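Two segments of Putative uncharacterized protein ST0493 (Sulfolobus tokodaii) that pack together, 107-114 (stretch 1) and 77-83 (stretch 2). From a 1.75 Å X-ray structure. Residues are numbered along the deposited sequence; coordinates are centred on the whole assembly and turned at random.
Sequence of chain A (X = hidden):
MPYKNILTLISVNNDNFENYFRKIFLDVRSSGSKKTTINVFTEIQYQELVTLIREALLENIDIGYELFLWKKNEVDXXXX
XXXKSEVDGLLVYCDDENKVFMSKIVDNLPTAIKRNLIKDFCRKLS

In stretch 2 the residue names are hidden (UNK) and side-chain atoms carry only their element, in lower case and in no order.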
# COMPACT_ATOMS: atom_id res chain seq x y z
N ASP A 107 -5.18 15.30 5.44
CA ASP A 107 -6.08 16.20 4.72
C ASP A 107 -5.74 17.67 4.97
O ASP A 107 -6.01 18.52 4.12
CB ASP A 107 -7.54 15.97 5.13
CG ASP A 107 -8.07 14.61 4.72
OD1 ASP A 107 -7.69 14.13 3.63
OD2 ASP A 107 -8.88 14.04 5.48
N ASN A 108 -5.16 17.96 6.13
CA ASN A 108 -4.82 19.34 6.47
C ASN A 108 -3.39 19.77 6.16
O ASN A 108 -2.99 20.88 6.50
CB ASN A 108 -5.12 19.61 7.95
CG ASN A 108 -6.61 19.65 8.24
OD1 ASN A 108 -7.29 18.63 8.22
ND2 ASN A 108 -7.12 20.85 8.52
N LEU A 109 -2.61 18.89 5.52
CA LEU A 109 -1.24 19.24 5.18
C LEU A 109 -1.24 20.16 3.97
O LEU A 109 -2.19 20.16 3.19
CB LEU A 109 -0.43 17.99 4.83
CG LEU A 109 -0.16 16.97 5.94
CD1 LEU A 109 0.51 15.74 5.34
CD2 LEU A 109 0.71 17.59 7.02
N PRO A 110 -0.17 20.96 3.80
CA PRO A 110 -0.08 21.87 2.66
C PRO A 110 -0.20 21.10 1.35
O PRO A 110 0.25 19.96 1.25
CB PRO A 110 1.29 22.51 2.83
CG PRO A 110 1.46 22.53 4.32
CD PRO A 110 0.96 21.16 4.72
N THR A 111 -0.80 21.73 0.35
CA THR A 111 -0.99 21.10 -0.95
C THR A 111 0.31 20.53 -1.54
O THR A 111 0.34 19.39 -1.98
CB THR A 111 -1.56 22.11 -1.96
OG1 THR A 111 -2.82 22.60 -1.49
CG2 THR A 111 -1.76 21.46 -3.32
N ALA A 112 1.37 21.34 -1.53
CA ALA A 112 2.65 20.92 -2.08
C ALA A 112 3.21 19.67 -1.42
O ALA A 112 3.88 18.86 -2.07
CB ALA A 112 3.66 22.06 -1.96
N ILE A 113 2.94 19.50 -0.13
CA ILE A 113 3.44 18.33 0.59
C ILE A 113 2.65 17.08 0.23
O ILE A 113 3.23 16.02 -0.02
CB ILE A 113 3.39 18.56 2.11
CG1 ILE A 113 4.31 19.73 2.48
CG2 ILE A 113 3.82 17.30 2.85
CD1 ILE A 113 4.41 20.01 3.96
N LYS A 114 1.33 17.20 0.19
CA LYS A 114 0.49 16.06 -0.15
C LYS A 114 0.75 15.57 -1.57
O LYS A 114 0.60 14.38 -1.86
CB LYS A 114 -0.99 16.43 -0.01
CG LYS A 114 -1.43 16.66 1.42
CD LYS A 114 -2.93 16.89 1.53
CE LYS A 114 -3.34 18.24 0.97
NZ LYS A 114 -4.78 18.52 1.23
N UNK A 77 0.44 22.29 17.18
CA UNK A 77 1.82 22.77 17.29
C UNK A 77 2.61 22.18 16.12
O UNK A 77 3.42 22.86 15.49
c UNK A 77 3.91 22.85 18.67
c UNK A 77 2.13 22.35 21.15
c UNK A 77 2.48 22.34 18.61
c UNK A 77 1.68 22.89 19.80
N UNK A 78 2.36 20.91 15.83
CA UNK A 78 3.03 20.24 14.72
C UNK A 78 2.77 20.99 13.42
O UNK A 78 3.70 21.30 12.66
c UNK A 78 2.69 18.24 13.20
c UNK A 78 3.00 17.32 10.58
c UNK A 78 2.53 18.80 14.58
c UNK A 78 1.58 18.07 12.38
c UNK A 78 3.96 17.95 12.70
c UNK A 78 1.73 17.61 11.07
c UNK A 78 4.11 17.49 11.39
N UNK A 79 1.50 21.28 13.15
CA UNK A 79 1.13 21.98 11.93
C UNK A 79 1.73 23.38 11.85
O UNK A 79 2.12 23.83 10.77
c UNK A 79 -0.39 22.03 11.79
c UNK A 79 -2.53 20.72 11.69
c UNK A 79 -1.02 20.67 11.47
c UNK A 79 -0.69 20.30 10.04
N UNK A 80 1.80 24.07 12.98
CA UNK A 80 2.37 25.42 12.99
C UNK A 80 3.87 25.35 12.70
O UNK A 80 4.38 26.09 11.87
c UNK A 80 2.08 28.42 13.36
n UNK A 80 2.08 30.71 12.35
c UNK A 80 2.71 29.81 13.37
c UNK A 80 2.70 27.52 14.42
c UNK A 80 2.14 26.10 14.34
N UNK A 81 4.56 24.45 13.39
CA UNK A 81 6.00 24.28 13.20
C UNK A 81 6.32 23.86 11.77
O UNK A 81 7.39 24.18 11.25
c UNK A 81 6.58 23.72 15.61
o UNK A 81 6.15 24.83 15.91
n UNK A 81 7.11 22.89 16.50
c UNK A 81 6.54 23.23 14.17
N UNK A 82 5.39 23.14 11.14
CA UNK A 82 5.59 22.68 9.77
C UNK A 82 5.83 23.86 8.82
O UNK A 82 6.50 23.72 7.80
c UNK A 82 4.38 21.87 9.31
c UNK A 82 3.19 20.40 7.67
c UNK A 82 4.46 21.21 7.93
c UNK A 82 5.69 20.31 7.85
N UNK A 83 5.28 25.02 9.17
CA UNK A 83 5.45 26.20 8.33
C UNK A 83 6.92 26.58 8.15
O UNK A 83 7.29 27.19 7.15
c UNK A 83 2.47 28.43 9.51
c UNK A 83 4.70 27.40 8.93
o UNK A 83 3.15 29.41 9.90
o UNK A 83 1.22 28.43 9.51
c UNK A 83 3.20 27.19 9.03

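Position 77 carries four side-chain carbons, forked at the first, with one arm two carbons long, and none of them comes within reach of stretch 1. That beta-branched pattern is isoleucine, Ile77.

At position 78 one carbon leads into a ring of six carbons with no further atom on it, and a ring carbon approaches CD2 of Leu109. The residue is phenylalanine. The CA-to-CB bond of Phe78 points sideways, yet the ring at its end comes nearer: CE2 lies 4.2 Å from CD2 of Leu109. This methyl sits at the ring edge, near the ring plane, rather than over a face.

Position 79 has four carbons forked at the second, and a terminal carbon approaches both CD2 of Leu109 and the backbone O of Asn108. The branching is that of leucine. With chi1 at m and chi2 at t, Leu79 brings CD2 to 4.3 Å from CD2 of Leu109 and equally to 4.3 Å from the backbone O of Asn108. The first is an apolar contact; the second is mere proximity, since a methyl offers this oxygen no conventional donor.

Position 80 shows four carbons in a row ending in nitrogen, with no contact to stretch 1. This identifies lysine. NZ of Lys80 is paired with position 83, described below.

At position 81 there are two carbons, the second bearing one oxygen and one nitrogen, and these too are out of reach of stretch 1. This short amide is asparagine. The backbone N of Asn81 donates a hydrogen bond to O of Ile77 at 2.9 Å, a helical i to i-4 link.

Position 82 again has four carbons forked at the second, and one terminal carbon approaches three residues of stretch 1. It is leucine, with chi1 t and chi2 p. CD2 of Leu82 lies 3.8 Å from CD2 of Leu109, 3.8 Å from CD of Pro110 and 3.9 Å from CD1 of Ile113.

Position 83 holds three carbons, the third carrying two oxygens, with no contact to stretch 1: glutamate. The CA-to-CB bond of Glu83 points away from stretch 1, and OE1 forms a salt bridge with NZ of Lys80 at 3.0 Å.

The contact is therefore small and apolar, burying 204 Å² over both sides, with no hydrogen bond across it. Leu82 has the largest covered area and points toward stretch 1, while Leu109 reaches Phe78, Leu79 and Leu82 through CD2. Pro110, at the N-cap position, and Ile113, in the helix that follows, both touch CD2 of Leu82; a weak hydrogen bond of 3.1 Å from N of Ile113 to O of Pro110 links the two residues in the backbone.

Stretch 2 77-83: IFLKNLE
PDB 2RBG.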